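Local atomic coordinates of conserved hypothetical protein BatB (Bacteroides thetaiotaomicron, PDB entry 3IBS), a protein that is of unknown function but carries a von Willebrand factor type A domain that binds a magnesium ion. Residues I16-S21 with E35-L40; S21-A26 with D120-E125; V53-F58 with M77-I82; E96-A101 with I115-D120. All coordinates share one frame; numbering follows the deposited sequence.

Contact 1: residues I16-S21 with E35-L40. With MG (magnesium ion), chain I.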
# COMPACT_ATOMS: atom_id res chain seq x y z
N ILE A 16 12.39 -27.51 -2.84
CA ILE A 16 11.70 -26.30 -2.40
C ILE A 16 10.46 -26.08 -3.25
O ILE A 16 10.54 -26.15 -4.47
CB ILE A 16 12.62 -25.08 -2.49
CG1 ILE A 16 13.77 -25.27 -1.50
CG2 ILE A 16 11.82 -23.76 -2.17
CD1 ILE A 16 15.07 -24.94 -2.06
N ALA A 17 9.33 -25.80 -2.62
CA ALA A 17 8.11 -25.56 -3.36
C ALA A 17 7.74 -24.11 -3.09
O ALA A 17 7.32 -23.77 -2.00
CB ALA A 17 6.99 -26.52 -2.89
N LEU A 18 7.97 -23.26 -4.08
CA LEU A 18 7.87 -21.82 -3.88
C LEU A 18 6.57 -21.26 -4.48
O LEU A 18 6.32 -21.39 -5.68
CB LEU A 18 9.10 -21.13 -4.48
CG LEU A 18 9.14 -19.60 -4.52
CD1 LEU A 18 9.04 -18.98 -3.10
CD2 LEU A 18 10.44 -19.14 -5.24
N ASP A 19 5.79 -20.61 -3.64
CA ASP A 19 4.62 -19.85 -4.04
C ASP A 19 5.07 -18.67 -4.90
O ASP A 19 5.86 -17.84 -4.44
CB ASP A 19 3.90 -19.33 -2.77
CG ASP A 19 2.51 -18.77 -3.05
OD1 ASP A 19 2.29 -18.19 -4.14
OD2 ASP A 19 1.62 -18.88 -2.16
N ILE A 20 4.60 -18.62 -6.15
CA ILE A 20 4.84 -17.47 -7.03
C ILE A 20 3.52 -16.77 -7.47
O ILE A 20 3.48 -16.07 -8.49
CB ILE A 20 5.72 -17.82 -8.26
CG1 ILE A 20 5.00 -18.81 -9.21
CG2 ILE A 20 7.11 -18.32 -7.79
CD1 ILE A 20 5.58 -18.82 -10.69
N SER A 21 2.46 -16.95 -6.70
CA SER A 21 1.22 -16.21 -6.96
C SER A 21 1.43 -14.69 -6.71
O SER A 21 2.43 -14.30 -6.10
CB SER A 21 0.07 -16.74 -6.11
OG SER A 21 0.28 -16.46 -4.74
N GLU A 35 11.01 -12.03 -3.36
CA GLU A 35 12.44 -11.74 -3.51
C GLU A 35 13.22 -12.13 -2.23
O GLU A 35 14.34 -12.63 -2.31
CB GLU A 35 12.68 -10.30 -3.96
CG GLU A 35 14.01 -10.05 -4.63
CD GLU A 35 14.22 -10.89 -5.91
OE1 GLU A 35 15.40 -11.13 -6.22
OE2 GLU A 35 13.24 -11.31 -6.58
N LYS A 36 12.59 -11.92 -1.08
CA LYS A 36 13.09 -12.42 0.20
C LYS A 36 13.17 -13.95 0.19
O LYS A 36 14.17 -14.53 0.63
CB LYS A 36 12.19 -11.96 1.35
CG LYS A 36 12.52 -12.58 2.75
CD LYS A 36 13.87 -12.10 3.27
CE LYS A 36 14.21 -12.68 4.65
NZ LYS A 36 15.37 -11.92 5.26
N ALA A 37 12.15 -14.62 -0.33
CA ALA A 37 12.22 -16.08 -0.45
C ALA A 37 13.41 -16.52 -1.31
O ALA A 37 14.09 -17.47 -0.98
CB ALA A 37 10.92 -16.63 -1.04
N LYS A 38 13.64 -15.84 -2.42
CA LYS A 38 14.76 -16.21 -3.29
C LYS A 38 16.11 -16.03 -2.59
O LYS A 38 16.98 -16.89 -2.66
CB LYS A 38 14.68 -15.42 -4.62
CG LYS A 38 13.53 -15.90 -5.48
CD LYS A 38 13.09 -14.90 -6.54
CE LYS A 38 14.11 -14.67 -7.62
NZ LYS A 38 13.41 -14.06 -8.78
N ARG A 39 16.25 -14.93 -1.88
CA ARG A 39 17.48 -14.66 -1.16
C ARG A 39 17.72 -15.69 -0.07
O ARG A 39 18.87 -16.11 0.13
CB ARG A 39 17.46 -13.23 -0.60
CG ARG A 39 17.50 -12.21 -1.73
CD ARG A 39 17.50 -10.80 -1.18
NE ARG A 39 17.52 -9.85 -2.28
CZ ARG A 39 17.57 -8.54 -2.14
NH1 ARG A 39 17.58 -7.99 -0.92
NH2 ARG A 39 17.58 -7.78 -3.22
N LEU A 40 16.65 -16.12 0.61
CA LEU A 40 16.74 -17.18 1.61
C LEU A 40 17.15 -18.51 0.97
O LEU A 40 17.97 -19.24 1.53
CB LEU A 40 15.39 -17.36 2.34
CG LEU A 40 15.30 -18.42 3.46
CD1 LEU A 40 14.18 -18.03 4.45
CD2 LEU A 40 15.05 -19.85 2.95
MG MG I . -1.25 -15.89 -3.33
O HOH W 1 -0.48 -17.18 -1.99
O HOH W 2 -2.78 -15.40 -2.01
O HOH W 3 -1.97 -14.53 -4.73
O HOH W 4 -2.46 -17.35 -4.24
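The first beta-alpha-beta unit of the VWA domain is packed here by L18 of strand 13-19 against A37 of helix 33-46, on the strand that leads into the metal-binding loop. The methyl L18 CD1 meets A37 CB at 3.6 Å; the small alanine leaves the helix close to the sheet. CG of L18 stands opposite its backbone nitrogen (chi1 173°), which carries the isobutyl group out toward the helix, while L18 CD2 only grazes the aliphatic stem of K38. L34 and I41 of the same helix and I118 of the adjoining strand also touch L18. Beyond the strand end the chain turns to polar work. D19 OD1 takes two bonds, the backbone S21 N at 2.8 Å, closing an Asx turn, and S21 OG at 2.7 Å, which comes to the syn lone pair. Gripped this way, the S21 hydroxyl oxygen is aimed at magnesium, 2.2 Å from S21 OG. D19 OD2 does not reach the metal but accepts from coordinated water 1, so this carboxylate lies in the second shell. A D-x-S-x-S loop at the C-terminal end of a parallel strand is the hallmark of the metal ion-dependent adhesion site (MIDAS) of VWA domains.

Contact 2: residues S21-A26 with D120-E125. With MG (magnesium ion), chain I.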
# COMPACT_ATOMS: atom_id res chain seq x y z
N SER A 21 2.46 -16.95 -6.70
CA SER A 21 1.22 -16.21 -6.96
C SER A 21 1.43 -14.69 -6.71
O SER A 21 2.43 -14.30 -6.10
CB SER A 21 0.07 -16.74 -6.11
OG SER A 21 0.28 -16.46 -4.74
N ASN A 22 0.48 -13.88 -7.20
CA ASN A 22 0.55 -12.41 -7.13
C ASN A 22 0.76 -11.86 -5.73
O ASN A 22 1.46 -10.87 -5.55
CB ASN A 22 -0.73 -11.78 -7.74
CG ASN A 22 -0.85 -12.06 -9.23
OD1 ASN A 22 0.16 -12.20 -9.92
ND2 ASN A 22 -2.08 -12.14 -9.73
N SER A 23 0.18 -12.53 -4.74
CA SER A 23 0.30 -12.07 -3.36
C SER A 23 1.78 -12.04 -2.87
O SER A 23 2.12 -11.32 -1.93
CB SER A 23 -0.54 -12.96 -2.43
OG SER A 23 -0.13 -14.31 -2.58
N MSE A 24 2.64 -12.83 -3.51
CA MSE A 24 4.06 -12.86 -3.16
C MSE A 24 4.83 -11.61 -3.61
O MSE A 24 6.00 -11.40 -3.24
CB MSE A 24 4.73 -14.16 -3.67
CG MSE A 24 4.05 -15.44 -3.11
SE MSE A 24 4.47 -15.67 -1.19
CE MSE A 24 6.38 -16.13 -1.45
N LEU A 25 4.16 -10.74 -4.36
CA LEU A 25 4.74 -9.43 -4.70
C LEU A 25 4.48 -8.39 -3.62
O LEU A 25 5.01 -7.28 -3.70
CB LEU A 25 4.26 -8.94 -6.07
CG LEU A 25 4.69 -9.79 -7.28
CD1 LEU A 25 4.38 -9.08 -8.62
CD2 LEU A 25 6.17 -10.15 -7.20
N ALA A 26 3.67 -8.72 -2.61
CA ALA A 26 3.52 -7.80 -1.48
C ALA A 26 4.90 -7.49 -0.88
O ALA A 26 5.80 -8.35 -0.91
CB ALA A 26 2.61 -8.36 -0.43
N ASP A 120 2.70 -17.58 1.56
CA ASP A 120 1.90 -16.86 2.56
C ASP A 120 0.70 -17.73 3.01
O ASP A 120 -0.09 -17.31 3.89
CB ASP A 120 1.46 -15.49 2.04
CG ASP A 120 0.77 -15.57 0.70
OD1 ASP A 120 0.06 -16.58 0.46
OD2 ASP A 120 0.95 -14.65 -0.14
N GLY A 121 0.56 -18.94 2.44
CA GLY A 121 -0.48 -19.91 2.86
C GLY A 121 -1.92 -19.40 2.71
O GLY A 121 -2.88 -19.92 3.34
N GLU A 122 -2.09 -18.41 1.83
CA GLU A 122 -3.33 -17.68 1.73
C GLU A 122 -4.33 -18.29 0.74
O GLU A 122 -3.98 -18.58 -0.40
CB GLU A 122 -3.06 -16.23 1.34
CG GLU A 122 -4.32 -15.41 1.23
CD GLU A 122 -4.04 -13.94 0.98
OE1 GLU A 122 -3.30 -13.61 0.02
OE2 GLU A 122 -4.58 -13.13 1.73
N ASN A 123 -5.58 -18.42 1.19
CA ASN A 123 -6.68 -18.91 0.35
C ASN A 123 -6.41 -20.27 -0.32
O ASN A 123 -6.76 -20.48 -1.49
CB ASN A 123 -7.05 -17.88 -0.74
CG ASN A 123 -7.68 -16.63 -0.17
OD1 ASN A 123 -8.31 -16.65 0.88
ND2 ASN A 123 -7.50 -15.51 -0.88
N HIS A 124 -5.77 -21.19 0.41
CA HIS A 124 -5.63 -22.56 -0.09
C HIS A 124 -6.99 -23.26 0.02
O HIS A 124 -7.63 -23.20 1.07
CB HIS A 124 -4.57 -23.33 0.67
CG HIS A 124 -4.45 -24.76 0.24
ND1 HIS A 124 -4.11 -25.12 -1.05
CD2 HIS A 124 -4.64 -25.92 0.91
CE1 HIS A 124 -4.09 -26.44 -1.15
NE2 HIS A 124 -4.41 -26.95 0.02
N GLU A 125 -7.40 -23.92 -1.06
CA GLU A 125 -8.73 -24.60 -1.11
C GLU A 125 -8.84 -26.00 -0.46
O GLU A 125 -9.94 -26.56 -0.38
CB GLU A 125 -9.25 -24.67 -2.56
CG GLU A 125 -9.15 -23.36 -3.38
CD GLU A 125 -10.00 -22.21 -2.83
OE1 GLU A 125 -10.97 -22.48 -2.08
OE2 GLU A 125 -9.70 -21.03 -3.15
MG MG I . -1.25 -15.89 -3.33
O HOH W 3 -1.97 -14.53 -4.73
O HOH W 1 -0.48 -17.18 -1.99
O HOH W 2 -2.78 -15.40 -2.01
O HOH W 4 -2.46 -17.35 -4.24
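S23 and D120 meet at the magnesium site: S23 binds the ion and donates one hydrogen bond to D120, and D120 reaches the ion through water. The metal bond new to this contact is that of S23 OG, 2.1 Å from magnesium; with S21 OG and four waters it completes six ligands. Its hydroxyl oxygen lies between the backbone nitrogen and the carbonyl carbon (chi1 58°), a torsion that turns it out of the 3-10 turn to the ion.

Among direct hydrogen bonds, S23 OG donates to D120 OD2 at 2.7 Å, entering on the syn side of the carboxylate. R33 forms a salt bridge to the same oxygen. The other oxygen, D120 OD1, receives E122 N at 3.1 Å from the anti side, 25° out of the carboxylate plane; this Asx turn helps fix the rotation of the group.

Water-mediated bonds supply the rest. D120, a magnesium-binding residue of this protein, does not ligate the ion directly here: D120 OD1 lies 4.1 Å from magnesium and reaches it through water 1, which donates at 2.6 Å. Water 2 donates to E122 OE1 at 2.8 Å, an oxygen also hydrogen-bonded to T174 OG1, and water 3 ties S23 N to the ion.

Packing is minor: the selenium of selenomethionine M24, its chain bent twice, lies beside D120 N and D120 OD2.

The two loops follow neighbouring parallel strands, 13-19 and 113-119, and lead toward helices 33-46 and 128-136; strand 173-174 flanks S23 and D120 through T174.

Contact 3: residues V53-F58 with M77-I82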
# COMPACT_ATOMS: atom_id res chain seq x y z
N VAL A 53 19.32 -30.69 -4.55
CA VAL A 53 18.29 -29.70 -4.42
C VAL A 53 17.47 -29.66 -5.69
O VAL A 53 18.01 -29.77 -6.79
CB VAL A 53 18.88 -28.29 -4.05
CG1 VAL A 53 19.79 -27.70 -5.14
CG2 VAL A 53 17.77 -27.32 -3.71
N GLY A 54 16.16 -29.50 -5.51
CA GLY A 54 15.24 -29.30 -6.62
C GLY A 54 14.29 -28.17 -6.29
O GLY A 54 14.20 -27.76 -5.13
N MSE A 55 13.59 -27.66 -7.28
CA MSE A 55 12.65 -26.56 -7.05
C MSE A 55 11.40 -26.70 -7.88
O MSE A 55 11.45 -27.07 -9.08
CB MSE A 55 13.28 -25.20 -7.36
CG MSE A 55 14.59 -24.91 -6.61
SE MSE A 55 15.33 -23.16 -7.16
CE MSE A 55 13.87 -22.19 -6.35
N ILE A 56 10.28 -26.39 -7.25
CA ILE A 56 8.97 -26.36 -7.88
C ILE A 56 8.42 -24.97 -7.63
O ILE A 56 8.65 -24.43 -6.55
CB ILE A 56 8.05 -27.39 -7.19
CG1 ILE A 56 8.41 -28.80 -7.66
CG2 ILE A 56 6.56 -27.08 -7.42
CD1 ILE A 56 8.00 -29.86 -6.69
N VAL A 57 7.78 -24.37 -8.63
CA VAL A 57 7.07 -23.12 -8.43
C VAL A 57 5.57 -23.42 -8.55
O VAL A 57 5.17 -24.35 -9.27
CB VAL A 57 7.56 -21.99 -9.38
CG1 VAL A 57 8.99 -21.56 -9.04
CG2 VAL A 57 7.50 -22.44 -10.86
N PHE A 58 4.74 -22.69 -7.80
CA PHE A 58 3.30 -22.92 -7.89
C PHE A 58 2.50 -21.65 -7.71
O PHE A 58 2.91 -20.69 -7.02
CB PHE A 58 2.83 -24.01 -6.90
CG PHE A 58 2.87 -23.58 -5.44
CD1 PHE A 58 1.75 -22.97 -4.84
CD2 PHE A 58 4.01 -23.81 -4.67
CE1 PHE A 58 1.78 -22.59 -3.50
CE2 PHE A 58 4.05 -23.45 -3.32
CZ PHE A 58 2.95 -22.82 -2.73
N MSE A 77 21.23 -19.98 -10.59
CA MSE A 77 20.82 -19.23 -11.78
C MSE A 77 19.37 -19.56 -12.22
O MSE A 77 18.71 -18.71 -12.83
CB MSE A 77 21.85 -19.36 -12.91
CG MSE A 77 21.71 -20.57 -13.78
SE MSE A 77 20.49 -20.25 -15.26
CE MSE A 77 21.22 -21.57 -16.51
N PHE A 78 18.88 -20.75 -11.89
CA PHE A 78 17.45 -21.09 -12.08
C PHE A 78 16.54 -20.31 -11.12
O PHE A 78 15.39 -19.99 -11.42
CB PHE A 78 17.23 -22.60 -11.90
CG PHE A 78 17.49 -23.40 -13.17
CD1 PHE A 78 18.74 -23.39 -13.78
CD2 PHE A 78 16.47 -24.14 -13.76
CE1 PHE A 78 18.99 -24.12 -14.97
CE2 PHE A 78 16.71 -24.86 -14.93
CZ PHE A 78 17.97 -24.83 -15.54
N LEU A 79 17.09 -20.01 -9.96
CA LEU A 79 16.40 -19.23 -8.94
C LEU A 79 16.13 -17.84 -9.47
O LEU A 79 15.02 -17.34 -9.36
CB LEU A 79 17.29 -19.17 -7.69
CG LEU A 79 16.80 -18.59 -6.39
CD1 LEU A 79 15.51 -19.25 -5.93
CD2 LEU A 79 17.90 -18.75 -5.35
N GLU A 80 17.15 -17.23 -10.08
CA GLU A 80 17.07 -15.85 -10.55
C GLU A 80 15.95 -15.61 -11.58
O GLU A 80 15.36 -14.52 -11.62
CB GLU A 80 18.45 -15.38 -11.06
CG GLU A 80 18.45 -14.32 -12.17
CD GLU A 80 18.19 -14.91 -13.58
OE1 GLU A 80 18.68 -16.03 -13.89
OE2 GLU A 80 17.48 -14.24 -14.37
N SER A 81 15.66 -16.61 -12.40
CA SER A 81 14.65 -16.45 -13.45
C SER A 81 13.19 -16.58 -12.94
O SER A 81 12.24 -16.34 -13.69
CB SER A 81 14.93 -17.45 -14.58
OG SER A 81 14.39 -18.74 -14.27
N ILE A 82 13.02 -16.93 -11.66
CA ILE A 82 11.69 -17.12 -11.09
C ILE A 82 10.91 -15.79 -10.93
O ILE A 82 11.41 -14.85 -10.33
CB ILE A 82 11.75 -17.90 -9.74
CG1 ILE A 82 12.25 -19.33 -9.99
CG2 ILE A 82 10.37 -17.90 -9.04
CD1 ILE A 82 12.53 -20.15 -8.76
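I82 N is held by L79 O at 3.1 Å, a backbone bond within 77-82, and both residues lean on strand 52-58. The contact itself is purely apolar. Selenomethionine M55 runs straight out from the strand as far as selenium and then bends at chi3 (68°), so that its terminal methyl sits against two others: M55 CE lies 3.4 Å from L79 CD1 and 3.4 Å from I82 CD1. Both gaps are shorter than usual van der Waals spacing, a sign of tight packing at this point. The M55 and L79 side chains meet nearly at right angles. Two residues along the strand, on the same face, V57 CG1 rests 3.8 Å from I82 CD1 and also near I82 CG2, the two branched chains sliding past each other in opposite directions. I41 of helix 33-46 touches both M55 and L79, while L66 and F63 of strand 62-69 flank M55 and V57. Alternate residues of a strand packing against a helix and the chain that follows it form part of one hydrophobic layer of the three-layer alpha/beta fold of a VWA domain.

Contact 4: residues E96-A101 with I115-D120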
# COMPACT_ATOMS: atom_id res chain seq x y z
N GLU A 96 -0.90 -29.82 -4.67
CA GLU A 96 -0.31 -30.19 -5.95
C GLU A 96 1.23 -30.07 -5.93
O GLU A 96 1.93 -30.95 -6.44
CB GLU A 96 -0.92 -29.36 -7.09
CG GLU A 96 -2.39 -29.66 -7.39
CD GLU A 96 -2.99 -28.78 -8.49
OE1 GLU A 96 -2.23 -28.27 -9.34
OE2 GLU A 96 -4.22 -28.58 -8.50
N ALA A 97 1.75 -29.01 -5.31
CA ALA A 97 3.21 -28.81 -5.27
C ALA A 97 3.90 -29.88 -4.41
O ALA A 97 4.89 -30.47 -4.82
CB ALA A 97 3.57 -27.38 -4.80
N ILE A 98 3.33 -30.16 -3.23
CA ILE A 98 3.85 -31.20 -2.36
C ILE A 98 3.79 -32.56 -3.04
O ILE A 98 4.76 -33.33 -2.93
CB ILE A 98 3.09 -31.25 -0.98
CG1 ILE A 98 3.37 -29.98 -0.16
CG2 ILE A 98 3.48 -32.50 -0.16
CD1 ILE A 98 2.52 -29.87 1.14
N ASN A 99 2.68 -32.86 -3.71
CA ASN A 99 2.51 -34.15 -4.40
C ASN A 99 3.53 -34.28 -5.53
O ASN A 99 4.12 -35.35 -5.72
CB ASN A 99 1.11 -34.33 -4.97
CG ASN A 99 0.06 -34.63 -3.90
OD1 ASN A 99 0.38 -35.04 -2.75
ND2 ASN A 99 -1.19 -34.45 -4.28
N LEU A 100 3.74 -33.19 -6.28
CA LEU A 100 4.76 -33.19 -7.33
C LEU A 100 6.16 -33.39 -6.72
O LEU A 100 6.98 -34.15 -7.24
CB LEU A 100 4.71 -31.88 -8.15
CG LEU A 100 5.74 -31.64 -9.26
CD1 LEU A 100 5.71 -32.76 -10.36
CD2 LEU A 100 5.53 -30.24 -9.88
N ALA A 101 6.42 -32.71 -5.60
CA ALA A 101 7.72 -32.90 -4.93
C ALA A 101 8.00 -34.35 -4.54
O ALA A 101 9.11 -34.86 -4.76
CB ALA A 101 7.87 -31.97 -3.71
N ILE A 115 10.79 -31.54 1.97
CA ILE A 115 10.09 -30.61 1.09
C ILE A 115 9.93 -29.33 1.89
O ILE A 115 9.48 -29.39 3.04
CB ILE A 115 8.68 -31.13 0.67
CG1 ILE A 115 8.82 -32.43 -0.13
CG2 ILE A 115 7.92 -30.04 -0.12
CD1 ILE A 115 7.47 -33.15 -0.40
N ILE A 116 10.34 -28.20 1.31
CA ILE A 116 10.26 -26.91 2.01
C ILE A 116 9.34 -26.01 1.23
O ILE A 116 9.69 -25.57 0.14
CB ILE A 116 11.63 -26.25 2.16
CG1 ILE A 116 12.56 -27.15 2.98
CG2 ILE A 116 11.51 -24.87 2.84
CD1 ILE A 116 13.94 -26.69 2.92
N VAL A 117 8.13 -25.81 1.78
CA VAL A 117 7.11 -24.98 1.16
C VAL A 117 7.33 -23.56 1.66
O VAL A 117 7.43 -23.33 2.87
CB VAL A 117 5.66 -25.45 1.55
CG1 VAL A 117 4.59 -24.62 0.83
CG2 VAL A 117 5.47 -26.93 1.24
N ILE A 118 7.45 -22.63 0.72
CA ILE A 118 7.60 -21.21 1.07
C ILE A 118 6.42 -20.41 0.51
O ILE A 118 6.26 -20.31 -0.72
CB ILE A 118 8.91 -20.64 0.53
CG1 ILE A 118 10.09 -21.52 1.03
CG2 ILE A 118 9.07 -19.19 0.97
CD1 ILE A 118 11.53 -21.13 0.43
N THR A 119 5.59 -19.86 1.38
CA THR A 119 4.29 -19.34 0.94
C THR A 119 3.70 -18.37 1.97
O THR A 119 4.14 -18.34 3.11
CB THR A 119 3.29 -20.53 0.69
OG1 THR A 119 2.04 -20.06 0.16
CG2 THR A 119 3.05 -21.34 1.99
N ASP A 120 2.70 -17.58 1.56
CA ASP A 120 1.90 -16.86 2.56
C ASP A 120 0.70 -17.73 3.01
O ASP A 120 -0.09 -17.31 3.89
CB ASP A 120 1.46 -15.49 2.04
CG ASP A 120 0.77 -15.57 0.70
OD1 ASP A 120 0.06 -16.58 0.46
OD2 ASP A 120 0.95 -14.65 -0.14
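I115, I98 and A101 carry most of the buried surface where helix 94-102 lies over strand 113-119. I115, with the largest share, points from the strand toward the helix at A101. Its terminal methyl makes the closest approach, I115 CD1 to A101 CB at 3.5 Å, and I115 CG1 follows at 3.7 Å from the same A101 CB. With CG1 opposite the carbonyl carbon (chi1 -62°), the long arm of I115 extends to the helix, where I115 CD1 also meets the backbone, 3.7 Å from I98 O.

I98 divides its branches between two strand residues. I98 CG2 touches I115 CD1 at 4.0 Å, whereas I98 CG1 leans on V117 CG2, also at 4.0 Å; in both pairs the side chains cross at about a right angle. A101, one turn later, brings only a methyl, and there the backbones draw nearest, the alpha carbons of A101 and I115 being 6.9 Å apart.

The axes of the short helix and strand segments run roughly antiparallel, at 157°, with a closest approach of 9.6 Å. Around this layer, A101 continues onto I15 of strand 13-19 and I56 of strand 52-58, and I98 reaches V142 of strand 140-147 and A131 and A132 of helix 128-136. I116 and I118, the alternate residues of the strand, turn to the opposite face of the sheet, where I118 meets helix 33-46 through A37.

How the contacts relate
Contacts 1, 3 and 4 pack helices onto one sheet, and contact 2 joins the loops at the C-terminal ends of two central strands around magnesium. S21 belongs to contacts 1 and 2, D120 to contacts 2 and 4, so the strands of contacts 1 and 4 run directly into the metal site. The like-charged D19 OD2 and D120 OD1 come within 3.8 Å there; the nearby cation probably eases their repulsion. T119 OG1 ties contact 4 to contact 1, 2.6 Å from D19 OD2, and K38 NZ links contact 1 to contact 3, 2.7 Å from I82 O. On the other face, I56 CD1 of contact 3 packs 3.4 Å from A101 N of contact 4. V57 stays about 12 Å from magnesium, side chain to ion.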